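Local coordinates for beta-mannosidase (Hypocrea lixii, PDB 4UOJ), which probably hydrolyses terminal beta-D-mannose residues from the non-reducing ends of beta-D-mannosides, as a glycoside hydrolase of family 2, at residues D129-Q134 and V191-N196; F875-T880 and K912-T917; I274-D279 and N320-N325. All coordinates share one frame; numbering follows the deposited sequence.

Contact 1: residues D129-Q134 and V191-N196. With MAN (alpha-D-mannopyranose), chain G.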
loop_
_atom_site.group_PDB
_atom_site.type_symbol
_atom_site.label_atom_id
_atom_site.label_comp_id
_atom_site.label_asym_id
_atom_site.label_seq_id
_atom_site.Cartn_x
_atom_site.Cartn_y
_atom_site.Cartn_z
ATOM N N ASP A 129 -25.443 6.202 1.420
ATOM C CA ASP A 129 -24.493 7.320 1.463
ATOM C C ASP A 129 -23.081 6.929 2.007
ATOM O O ASP A 129 -22.431 7.723 2.706
ATOM C CB ASP A 129 -25.093 8.467 2.282
ATOM C CG ASP A 129 -25.401 8.100 3.731
ATOM O OD1 ASP A 129 -25.422 6.885 4.046
ATOM O OD2 ASP A 129 -25.641 9.037 4.534
ATOM N N ASN A 130 -22.629 5.710 1.686
ATOM C CA ASN A 130 -21.296 5.218 2.079
ATOM C C ASN A 130 -20.780 4.203 1.079
ATOM O O ASN A 130 -21.410 3.176 0.854
ATOM C CB ASN A 130 -21.301 4.616 3.488
ATOM C CG ASN A 130 -19.930 4.545 4.134
ATOM O OD1 ASN A 130 -18.928 4.194 3.514
ATOM N ND2 ASN A 130 -19.868 4.849 5.408
ATOM N N GLN A 131 -19.632 4.504 0.482
ATOM C CA GLN A 131 -18.947 3.661 -0.487
ATOM C C GLN A 131 -18.474 2.353 0.149
ATOM O O GLN A 131 -18.428 1.310 -0.523
ATOM C CB GLN A 131 -17.734 4.438 -1.045
ATOM C CG GLN A 131 -16.981 3.722 -2.172
ATOM C CD GLN A 131 -15.798 4.475 -2.743
ATOM O OE1 GLN A 131 -15.556 5.652 -2.468
ATOM N NE2 GLN A 131 -15.041 3.783 -3.573
ATOM N N PHE A 132 -18.115 2.436 1.443
ATOM C CA PHE A 132 -17.478 1.383 2.218
ATOM C C PHE A 132 -18.417 0.469 3.002
ATOM O O PHE A 132 -17.957 -0.345 3.808
ATOM C CB PHE A 132 -16.463 2.032 3.162
ATOM C CG PHE A 132 -15.684 3.199 2.590
ATOM C CD1 PHE A 132 -14.893 3.047 1.453
ATOM C CD2 PHE A 132 -15.696 4.435 3.240
ATOM C CE1 PHE A 132 -14.138 4.109 0.965
ATOM C CE2 PHE A 132 -14.958 5.505 2.760
ATOM C CZ PHE A 132 -14.177 5.339 1.621
ATOM N N ARG A 133 -19.725 0.591 2.768
ATOM C CA ARG A 133 -20.725 -0.239 3.444
ATOM C C ARG A 133 -21.459 -1.183 2.509
ATOM O O ARG A 133 -21.666 -0.886 1.322
ATOM C CB ARG A 133 -21.737 0.637 4.205
ATOM C CG ARG A 133 -21.163 1.199 5.507
ATOM C CD ARG A 133 -22.098 2.143 6.232
ATOM N NE ARG A 133 -23.188 1.430 6.876
ATOM C CZ ARG A 133 -24.188 2.015 7.528
ATOM N NH1 ARG A 133 -24.236 3.332 7.647
ATOM N NH2 ARG A 133 -25.143 1.281 8.069
ATOM N N GLN A 134 -21.869 -2.321 3.074
ATOM C CA GLN A 134 -22.718 -3.290 2.397
ATOM C C GLN A 134 -24.157 -2.883 2.717
ATOM O O GLN A 134 -24.520 -2.779 3.892
ATOM C CB GLN A 134 -22.419 -4.711 2.891
ATOM C CG GLN A 134 -23.247 -5.809 2.238
ATOM C CD GLN A 134 -23.006 -7.157 2.886
ATOM O OE1 GLN A 134 -23.111 -7.312 4.105
ATOM N NE2 GLN A 134 -22.701 -8.160 2.072
ATOM N N VAL A 191 -18.267 13.507 2.998
ATOM C CA VAL A 191 -18.679 12.273 2.311
ATOM C C VAL A 191 -17.848 11.054 2.700
ATOM O O VAL A 191 -16.632 11.148 2.897
ATOM C CB VAL A 191 -18.795 12.459 0.769
ATOM C CG1 VAL A 191 -17.456 12.834 0.136
ATOM C CG2 VAL A 191 -19.397 11.230 0.098
ATOM N N ARG A 192 -18.530 9.907 2.818
ATOM C CA ARG A 192 -17.897 8.621 3.090
ATOM C C ARG A 192 -17.649 7.964 1.725
ATOM O O ARG A 192 -18.373 7.062 1.282
ATOM C CB ARG A 192 -18.725 7.753 4.047
ATOM C CG ARG A 192 -18.917 8.324 5.466
ATOM C CD ARG A 192 -17.642 8.826 6.107
ATOM N NE ARG A 192 -16.585 7.816 6.110
ATOM C CZ ARG A 192 -15.301 8.075 5.892
ATOM N NH1 ARG A 192 -14.902 9.308 5.618
ATOM N NH2 ARG A 192 -14.405 7.108 5.936
ATOM N N LYS A 193 -16.637 8.517 1.041
ATOM C CA LYS A 193 -16.166 8.148 -0.288
ATOM C C LYS A 193 -14.638 8.297 -0.272
ATOM O O LYS A 193 -14.094 9.154 0.452
ATOM C CB LYS A 193 -16.781 9.091 -1.340
ATOM C CG LYS A 193 -16.388 8.827 -2.793
ATOM C CD LYS A 193 -17.299 9.585 -3.752
ATOM C CE LYS A 193 -16.700 9.741 -5.128
ATOM N NZ LYS A 193 -16.538 8.434 -5.812
ATOM N N GLU A 194 -13.968 7.445 -1.076
ATOM C CA GLU A 194 -12.522 7.411 -1.276
ATOM C C GLU A 194 -12.056 8.842 -1.477
ATOM O O GLU A 194 -12.425 9.478 -2.464
ATOM C CB GLU A 194 -12.187 6.521 -2.486
ATOM C CG GLU A 194 -10.692 6.434 -2.794
ATOM C CD GLU A 194 -10.314 5.329 -3.752
ATOM O OE1 GLU A 194 -10.655 5.415 -4.955
ATOM O OE2 GLU A 194 -9.699 4.356 -3.283
ATOM N N GLN A 195 -11.300 9.361 -0.489
ATOM C CA GLN A 195 -10.885 10.765 -0.449
ATOM C C GLN A 195 -10.042 11.247 -1.640
ATOM O O GLN A 195 -10.189 12.397 -2.066
ATOM C CB GLN A 195 -10.274 11.119 0.909
ATOM C CG GLN A 195 -11.183 10.792 2.115
ATOM C CD GLN A 195 -12.249 11.823 2.357
ATOM O OE1 GLN A 195 -12.002 12.840 2.999
ATOM N NE2 GLN A 195 -13.457 11.582 1.844
ATOM N N ASN A 196 -9.197 10.369 -2.205
ATOM C CA ASN A 196 -8.390 10.721 -3.384
ATOM C C ASN A 196 -9.212 10.917 -4.668
ATOM O O ASN A 196 -8.694 11.504 -5.613
ATOM C CB ASN A 196 -7.221 9.760 -3.601
ATOM C CG ASN A 196 -7.620 8.364 -4.069
ATOM O OD1 ASN A 196 -7.878 7.494 -3.266
ATOM N ND2 ASN A 196 -7.606 8.119 -5.377
HETATM C C1 MAN G . -27.999 14.576 5.724
HETATM C C2 MAN G . -26.551 14.567 6.214
HETATM C C3 MAN G . -25.688 13.738 5.262
HETATM C C4 MAN G . -26.270 12.328 5.047
HETATM C C5 MAN G . -27.754 12.382 4.661
HETATM C C6 MAN G . -28.415 11.010 4.696
HETATM O O2 MAN G . -26.494 14.008 7.531
HETATM O O3 MAN G . -24.388 13.642 5.818
HETATM O O4 MAN G . -25.549 11.640 4.034
HETATM O O5 MAN G . -28.479 13.217 5.570
HETATM O O6 MAN G . -29.727 11.051 4.142
HETATM O O HOH W 1 -21.264 9.945 3.283
#

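Contact 2: residues F875-T880 and K912-T917. With CD (cadmium ion), chain B.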
loop_
_atom_site.group_PDB
_atom_site.type_symbol
_atom_site.label_atom_id
_atom_site.label_comp_id
_atom_site.label_asym_id
_atom_site.label_seq_id
_atom_site.Cartn_x
_atom_site.Cartn_y
_atom_site.Cartn_z
ATOM N N PHE A 875 20.085 -12.067 -20.504
ATOM C CA PHE A 875 20.731 -11.006 -21.255
ATOM C C PHE A 875 22.159 -10.964 -20.715
ATOM O O PHE A 875 22.354 -11.098 -19.506
ATOM C CB PHE A 875 20.044 -9.639 -21.014
ATOM C CG PHE A 875 18.708 -9.456 -21.684
ATOM C CD1 PHE A 875 18.631 -8.977 -22.979
ATOM C CD2 PHE A 875 17.531 -9.747 -21.019
ATOM C CE1 PHE A 875 17.396 -8.829 -23.616
ATOM C CE2 PHE A 875 16.295 -9.588 -21.645
ATOM C CZ PHE A 875 16.233 -9.145 -22.946
ATOM N N THR A 876 23.153 -10.839 -21.594
ATOM C CA THR A 876 24.535 -10.691 -21.162
ATOM C C THR A 876 24.938 -9.246 -21.419
ATOM O O THR A 876 24.779 -8.738 -22.531
ATOM C CB THR A 876 25.465 -11.733 -21.798
ATOM O OG1 THR A 876 25.030 -13.043 -21.414
ATOM C CG2 THR A 876 26.916 -11.537 -21.367
ATOM N N VAL A 877 25.392 -8.581 -20.357
ATOM C CA VAL A 877 25.812 -7.190 -20.405
ATOM C C VAL A 877 27.302 -7.158 -20.104
ATOM O O VAL A 877 27.738 -7.631 -19.060
ATOM C CB VAL A 877 25.026 -6.260 -19.437
ATOM C CG1 VAL A 877 25.259 -4.801 -19.804
ATOM C CG2 VAL A 877 23.537 -6.579 -19.441
ATOM N N GLU A 878 28.066 -6.584 -21.018
ATOM C CA GLU A 878 29.489 -6.422 -20.838
ATOM C C GLU A 878 29.954 -5.016 -21.178
ATOM O O GLU A 878 29.661 -4.514 -22.252
ATOM C CB GLU A 878 30.262 -7.454 -21.678
ATOM C CG GLU A 878 31.754 -7.517 -21.375
ATOM C CD GLU A 878 32.570 -8.409 -22.297
ATOM O OE1 GLU A 878 32.008 -8.941 -23.288
ATOM O OE2 GLU A 878 33.783 -8.560 -22.018
ATOM N N ALA A 879 30.712 -4.446 -20.258
ATOM C CA ALA A 879 31.448 -3.222 -20.453
ATOM C C ALA A 879 32.814 -3.548 -21.015
ATOM O O ALA A 879 33.569 -4.288 -20.472
ATOM C CB ALA A 879 31.578 -2.498 -19.138
ATOM N N THR A 880 33.112 -2.965 -22.135
ATOM C CA THR A 880 34.233 -3.337 -22.921
ATOM C C THR A 880 35.424 -2.404 -22.754
ATOM O O THR A 880 36.536 -2.849 -22.682
ATOM C CB THR A 880 33.703 -3.499 -24.353
ATOM O OG1 THR A 880 33.369 -4.862 -24.549
ATOM C CG2 THR A 880 34.640 -3.016 -25.415
ATOM N N LYS A 912 28.080 -9.906 -17.084
ATOM C CA LYS A 912 26.935 -9.876 -16.197
ATOM C C LYS A 912 25.734 -10.489 -16.906
ATOM O O LYS A 912 25.382 -10.071 -17.995
ATOM C CB LYS A 912 26.668 -8.414 -15.783
ATOM C CG LYS A 912 25.386 -8.139 -15.008
ATOM C CD LYS A 912 25.600 -8.155 -13.507
ATOM C CE LYS A 912 24.367 -7.680 -12.766
ATOM N NZ LYS A 912 24.414 -8.067 -11.335
ATOM N N GLU A 913 25.127 -11.493 -16.278
ATOM C CA GLU A 913 23.928 -12.165 -16.763
ATOM C C GLU A 913 22.705 -11.556 -16.052
ATOM O O GLU A 913 22.665 -11.482 -14.825
ATOM C CB GLU A 913 24.012 -13.658 -16.484
ATOM C CG GLU A 913 24.823 -14.422 -17.503
ATOM C CD GLU A 913 25.034 -15.877 -17.190
ATOM O OE1 GLU A 913 24.204 -16.457 -16.468
ATOM O OE2 GLU A 913 26.039 -16.432 -17.670
ATOM N N VAL A 914 21.730 -11.067 -16.828
ATOM C CA VAL A 914 20.515 -10.459 -16.278
ATOM C C VAL A 914 19.277 -11.146 -16.862
ATOM O O VAL A 914 19.026 -11.093 -18.070
ATOM C CB VAL A 914 20.465 -8.917 -16.486
ATOM C CG1 VAL A 914 19.213 -8.331 -15.878
ATOM C CG2 VAL A 914 21.699 -8.219 -15.915
ATOM N N GLY A 915 18.520 -11.799 -15.998
ATOM C CA GLY A 915 17.255 -12.441 -16.362
ATOM C C GLY A 915 16.090 -11.468 -16.290
ATOM O O GLY A 915 16.224 -10.363 -15.747
ATOM N N PHE A 916 14.938 -11.875 -16.838
ATOM C CA PHE A 916 13.732 -11.061 -16.839
ATOM C C PHE A 916 12.521 -11.900 -16.431
ATOM O O PHE A 916 12.293 -12.955 -16.997
ATOM C CB PHE A 916 13.526 -10.439 -18.230
ATOM C CG PHE A 916 12.438 -9.384 -18.335
ATOM C CD1 PHE A 916 12.707 -8.048 -18.050
ATOM C CD2 PHE A 916 11.163 -9.717 -18.766
ATOM C CE1 PHE A 916 11.720 -7.073 -18.174
ATOM C CE2 PHE A 916 10.165 -8.739 -18.906
ATOM C CZ PHE A 916 10.452 -7.424 -18.608
ATOM N N THR A 917 11.741 -11.399 -15.459
ATOM C CA THR A 917 10.479 -12.000 -15.047
ATOM C C THR A 917 9.418 -11.508 -16.029
ATOM O O THR A 917 9.018 -10.362 -15.961
ATOM C CB THR A 917 10.167 -11.666 -13.584
ATOM O OG1 THR A 917 11.219 -12.176 -12.759
ATOM C CG2 THR A 917 8.844 -12.233 -13.144
HETATM CD CD CD B . 24.216 -18.364 -17.645
#

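Contact 3: residues I274-D279 and N320-N325. With NAG (2-acetamido-2-deoxy-beta-D-glucopyranose), chain S.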
loop_
_atom_site.group_PDB
_atom_site.type_symbol
_atom_site.label_atom_id
_atom_site.label_comp_id
_atom_site.label_asym_id
_atom_site.label_seq_id
_atom_site.Cartn_x
_atom_site.Cartn_y
_atom_site.Cartn_z
ATOM N N ILE A 274 -12.081 -27.410 10.056
ATOM C CA ILE A 274 -10.858 -26.673 9.738
ATOM C C ILE A 274 -9.909 -27.647 9.038
ATOM O O ILE A 274 -9.392 -28.584 9.645
ATOM C CB ILE A 274 -10.222 -25.958 10.960
ATOM C CG1 ILE A 274 -11.264 -25.068 11.679
ATOM C CG2 ILE A 274 -9.013 -25.128 10.515
ATOM C CD1 ILE A 274 -10.825 -24.427 12.996
ATOM N N THR A 275 -9.750 -27.454 7.734
ATOM C CA THR A 275 -8.900 -28.269 6.890
ATOM C C THR A 275 -7.708 -27.447 6.375
ATOM O O THR A 275 -7.775 -26.226 6.335
ATOM C CB THR A 275 -9.741 -28.920 5.762
ATOM O OG1 THR A 275 -8.890 -29.729 4.965
ATOM C CG2 THR A 275 -10.437 -27.911 4.845
ATOM N N ASP A 276 -6.608 -28.113 6.004
ATOM C CA ASP A 276 -5.425 -27.465 5.417
ATOM C C ASP A 276 -5.827 -26.853 4.065
ATOM O O ASP A 276 -6.497 -27.514 3.268
ATOM C CB ASP A 276 -4.289 -28.500 5.242
ATOM C CG ASP A 276 -2.893 -27.909 5.004
ATOM O OD1 ASP A 276 -2.724 -27.120 4.061
ATOM O OD2 ASP A 276 -1.943 -28.304 5.712
ATOM N N ALA A 277 -5.456 -25.578 3.829
ATOM C CA ALA A 277 -5.785 -24.867 2.582
ATOM C C ALA A 277 -5.164 -25.514 1.341
ATOM O O ALA A 277 -5.722 -25.400 0.245
ATOM C CB ALA A 277 -5.385 -23.409 2.676
ATOM N N SER A 278 -4.037 -26.217 1.530
ATOM C CA SER A 278 -3.357 -26.974 0.472
ATOM C C SER A 278 -4.063 -28.345 0.246
ATOM O O SER A 278 -4.559 -28.608 -0.852
ATOM C CB SER A 278 -1.857 -27.155 0.800
ATOM O OG SER A 278 -1.599 -27.913 1.974
ATOM N N ASP A 279 -4.154 -29.157 1.299
ATOM C CA ASP A 279 -4.751 -30.485 1.243
ATOM C C ASP A 279 -6.055 -30.648 2.052
ATOM O O ASP A 279 -6.038 -30.591 3.269
ATOM C CB ASP A 279 -3.732 -31.487 1.782
ATOM C CG ASP A 279 -4.118 -32.923 1.505
ATOM O OD1 ASP A 279 -5.047 -33.157 0.711
ATOM O OD2 ASP A 279 -3.485 -33.816 2.089
ATOM N N ASN A 320 6.815 -20.440 6.504
ATOM C CA ASN A 320 5.733 -20.813 5.600
ATOM C C ASN A 320 4.486 -19.951 5.806
ATOM O O ASN A 320 4.209 -19.472 6.914
ATOM C CB ASN A 320 5.364 -22.305 5.742
ATOM C CG ASN A 320 6.449 -23.275 5.304
ATOM O OD1 ASN A 320 7.238 -23.025 4.386
ATOM N ND2 ASN A 320 6.474 -24.424 5.943
ATOM N N GLN A 321 3.725 -19.794 4.721
ATOM C CA GLN A 321 2.487 -19.040 4.726
ATOM C C GLN A 321 1.347 -20.033 4.859
ATOM O O GLN A 321 0.509 -20.155 3.973
ATOM C CB GLN A 321 2.366 -18.196 3.440
ATOM C CG GLN A 321 3.311 -17.006 3.374
ATOM C CD GLN A 321 4.745 -17.402 3.173
ATOM O OE1 GLN A 321 5.100 -18.072 2.203
ATOM N NE2 GLN A 321 5.590 -17.014 4.114
ATOM N N GLN A 322 1.350 -20.764 5.981
ATOM C CA GLN A 322 0.383 -21.795 6.277
ATOM C C GLN A 322 -1.011 -21.196 6.457
ATOM O O GLN A 322 -1.230 -20.332 7.305
ATOM C CB GLN A 322 0.810 -22.616 7.513
ATOM C CG GLN A 322 -0.120 -23.788 7.853
ATOM C CD GLN A 322 -0.115 -24.908 6.831
ATOM O OE1 GLN A 322 -1.126 -25.192 6.195
ATOM N NE2 GLN A 322 1.019 -25.573 6.678
ATOM N N LEU A 323 -1.935 -21.681 5.627
ATOM C CA LEU A 323 -3.321 -21.255 5.645
ATOM C C LEU A 323 -4.239 -22.453 5.827
ATOM O O LEU A 323 -3.842 -23.589 5.585
ATOM C CB LEU A 323 -3.687 -20.425 4.384
ATOM C CG LEU A 323 -3.001 -19.047 4.248
ATOM C CD1 LEU A 323 -3.164 -18.508 2.844
ATOM C CD2 LEU A 323 -3.498 -18.037 5.266
ATOM N N TYR A 324 -5.452 -22.182 6.315
ATOM C CA TYR A 324 -6.463 -23.199 6.587
ATOM C C TYR A 324 -7.804 -22.719 6.087
ATOM O O TYR A 324 -8.087 -21.532 6.131
ATOM C CB TYR A 324 -6.553 -23.506 8.091
ATOM C CG TYR A 324 -5.357 -24.238 8.663
ATOM C CD1 TYR A 324 -5.318 -25.631 8.701
ATOM C CD2 TYR A 324 -4.278 -23.543 9.195
ATOM C CE1 TYR A 324 -4.223 -26.304 9.231
ATOM C CE2 TYR A 324 -3.183 -24.206 9.740
ATOM C CZ TYR A 324 -3.155 -25.586 9.753
ATOM O OH TYR A 324 -2.075 -26.240 10.291
ATOM N N ASN A 325 -8.617 -23.655 5.611
ATOM C CA ASN A 325 -9.976 -23.359 5.169
ATOM C C ASN A 325 -10.965 -23.739 6.254
ATOM O O ASN A 325 -11.131 -24.915 6.566
ATOM C CB ASN A 325 -10.310 -24.092 3.865
ATOM C CG ASN A 325 -9.858 -23.331 2.631
ATOM O OD1 ASN A 325 -8.961 -22.499 2.686
ATOM N ND2 ASN A 325 -10.477 -23.625 1.509
HETATM C C1 NAG S . -9.916 -23.178 0.320
HETATM C C2 NAG S . -9.985 -24.016 -0.950
HETATM C C3 NAG S . -9.595 -23.177 -2.155
HETATM C C4 NAG S . -10.388 -21.873 -2.188
HETATM C C5 NAG S . -10.289 -21.140 -0.860
HETATM C C6 NAG S . -11.161 -19.879 -0.888
HETATM C C7 NAG S . -9.480 -26.299 -0.317
HETATM C C8 NAG S . -8.463 -27.406 -0.295
HETATM N N2 NAG S . -9.065 -25.137 -0.849
HETATM O O3 NAG S . -9.852 -23.958 -3.338
HETATM O O4 NAG S . -9.872 -21.036 -3.234
HETATM O O5 NAG S . -10.744 -22.015 0.178
HETATM O O6 NAG S . -11.030 -19.208 0.375
HETATM O O7 NAG S . -10.624 -26.451 0.147
#

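Contact 1: residues D129-Q134 and V191-N196
Gln131 reaches across to the 191-196 loop with both backbone and side chain. Its OE1 accepts the amide of Glu194, Glu194 N to Gln131 OE1 being 2.8 Å with a nearly straight N-H...O angle of 177° and the donor tilted from the carbonyl plane. Its own N gives an equally straight bond to the carbonyl of Arg192 (Gln131 N to Arg192 O 3.0 Å). The extended chain, CG anti to the backbone N (chi1 -175°), carries the amide that far. One water bridges Asp129 O and Arg192 N, while Asp129 OD2 accepts from O4 of a mannose, 2.7 Å away. Asn130 OD1 takes the amide of Phe132 in an Asx turn, which holds the Asn130 amide alongside the Arg192 stem, ND2 3.4 Å from Arg192 CB. Farther out, Phe132 CE2 lies over one face of the Arg192 guanidinium, 3.6 Å from NH2, with the two planes 52° apart; CZ rests near Glu194 N. These loops belong to the galactose-binding-like domain, and Arg192 links the contact to helix 458-475, its NH2 forming a salt bridge to Glu467 and a hydrogen bond to Gln448 O. Phe132 also touches that helix, whereas Val191 and Lys193 pack on helix 159-168.

Contact 2: residues F875-T880 and K912-T917
Phe875 turns CG beside its backbone N (chi1 -74°), which brings the ring edge to the carbonyl of Val914, its partner on the antiparallel strand, Val914 O lying in the ring plane 3.6 Å from Phe875 CD2. The same torsion class in Glu913 (chi1 -82°), followed by an extended chain, sends its carboxylate out past Thr876 to a cadmium ion. Both oxygens bind the metal unequally, Glu913 OE1 at 2.2 Å and OE2 at 2.7 Å. Thr876 and Glu913 form the non-hydrogen-bonded pair and run side by side, Thr876 OG1 4.2 Å from Glu913 CG. On the other face, which the Phe875 side chain shares, Val877 CG2 approaches Val914 CG2 at 4.3 Å. Two hydrogen-bonded pairs flank the Thr876 position. Phe875 N to Val914 O is 2.8 Å, with the donor well above the carbonyl plane; Val914 N returns a bond to Phe875 O within the plane of the Phe875 carbonyl. Val877 and Lys912 exchange a second couple, with Val877 N to Lys912 O at 2.8 Å. In the Ig-fold domain these are the two central strands of a four-stranded sheet, between strands 864-869 and 895-899, and Val877 and Val914 pack against Leu889 of strand 884-890.

Contact 3: residues I274-D279 and N320-N325
Thr275 and Asn325 form a hydrogen-bonded pair in the antiparallel sheet of the glycosyl hydrolase family 2 domain, an Ig-like beta fold, where strand 269-276 pairs with strand 324-331. Among backbone bonds, Asn325 N to Thr275 O is 2.8 Å and Thr275 N to Asn325 O 3.1 Å. Two residues on, past the non-hydrogen-bonded Asp276-Tyr324 pair, Ala277 N reaches Leu323 O from above the carbonyl plane, at a C=O...N angle of 122°, as the chain leaves the strand. Polar side-chain contacts gather on Asp276, whose CG stands anti to the backbone N (chi1 -164°), a rotation turning OD1 back to the Ser278 amide. OD1 accepts Ser278 N at 3.0 Å through the anti lone pair, making an Asx turn, and takes Ser278 OG from above the carboxylate plane. With an alanine here, Ser278 N and OG would probably both lose their acceptor and the turn would be less firmly fixed. Apolar packing lies on both sides of the pairing: Ile274 CG2 meets Tyr324 CB at 3.8 Å, their side chains crossing at about a right angle, and Ala277 CB sits 3.8 Å from Leu323 CB. The Tyr324 ring turns an edge toward Thr275 O, while its OH bonds to Lys311 N. Asn325 is also a glycosylation site: Thr275 CG2 packs 3.9 Å from Asn325 CB, and Asn325 ND2 is covalently joined to C1 of an N-acetylglucosamine at 1.4 Å.

How the contacts relate
The three contacts follow the chain in the order 1, 3, 2, each in a different domain family, and none touches another. Contacts 2 and 3 come closest, with nearest atoms about 17 Å apart; by nearest atoms contacts 1 and 3 are about 20 Å and contacts 1 and 2 about 27 Å apart. Contacts 1 and 2 lie on opposite sides of the chain's centre, their centres about 48 Å apart. Contacts 2 and 3 share strand pairing, whereas contact 1 joins two loops. Sugar meets contacts 1 and 3 differently: hydrogen-bonded mannose at one, covalently attached N-acetylglucosamine at the other. Contact 2 binds cadmium through Glu913, and a cadmium ion also lies about 8 Å from the Asn325 side chain.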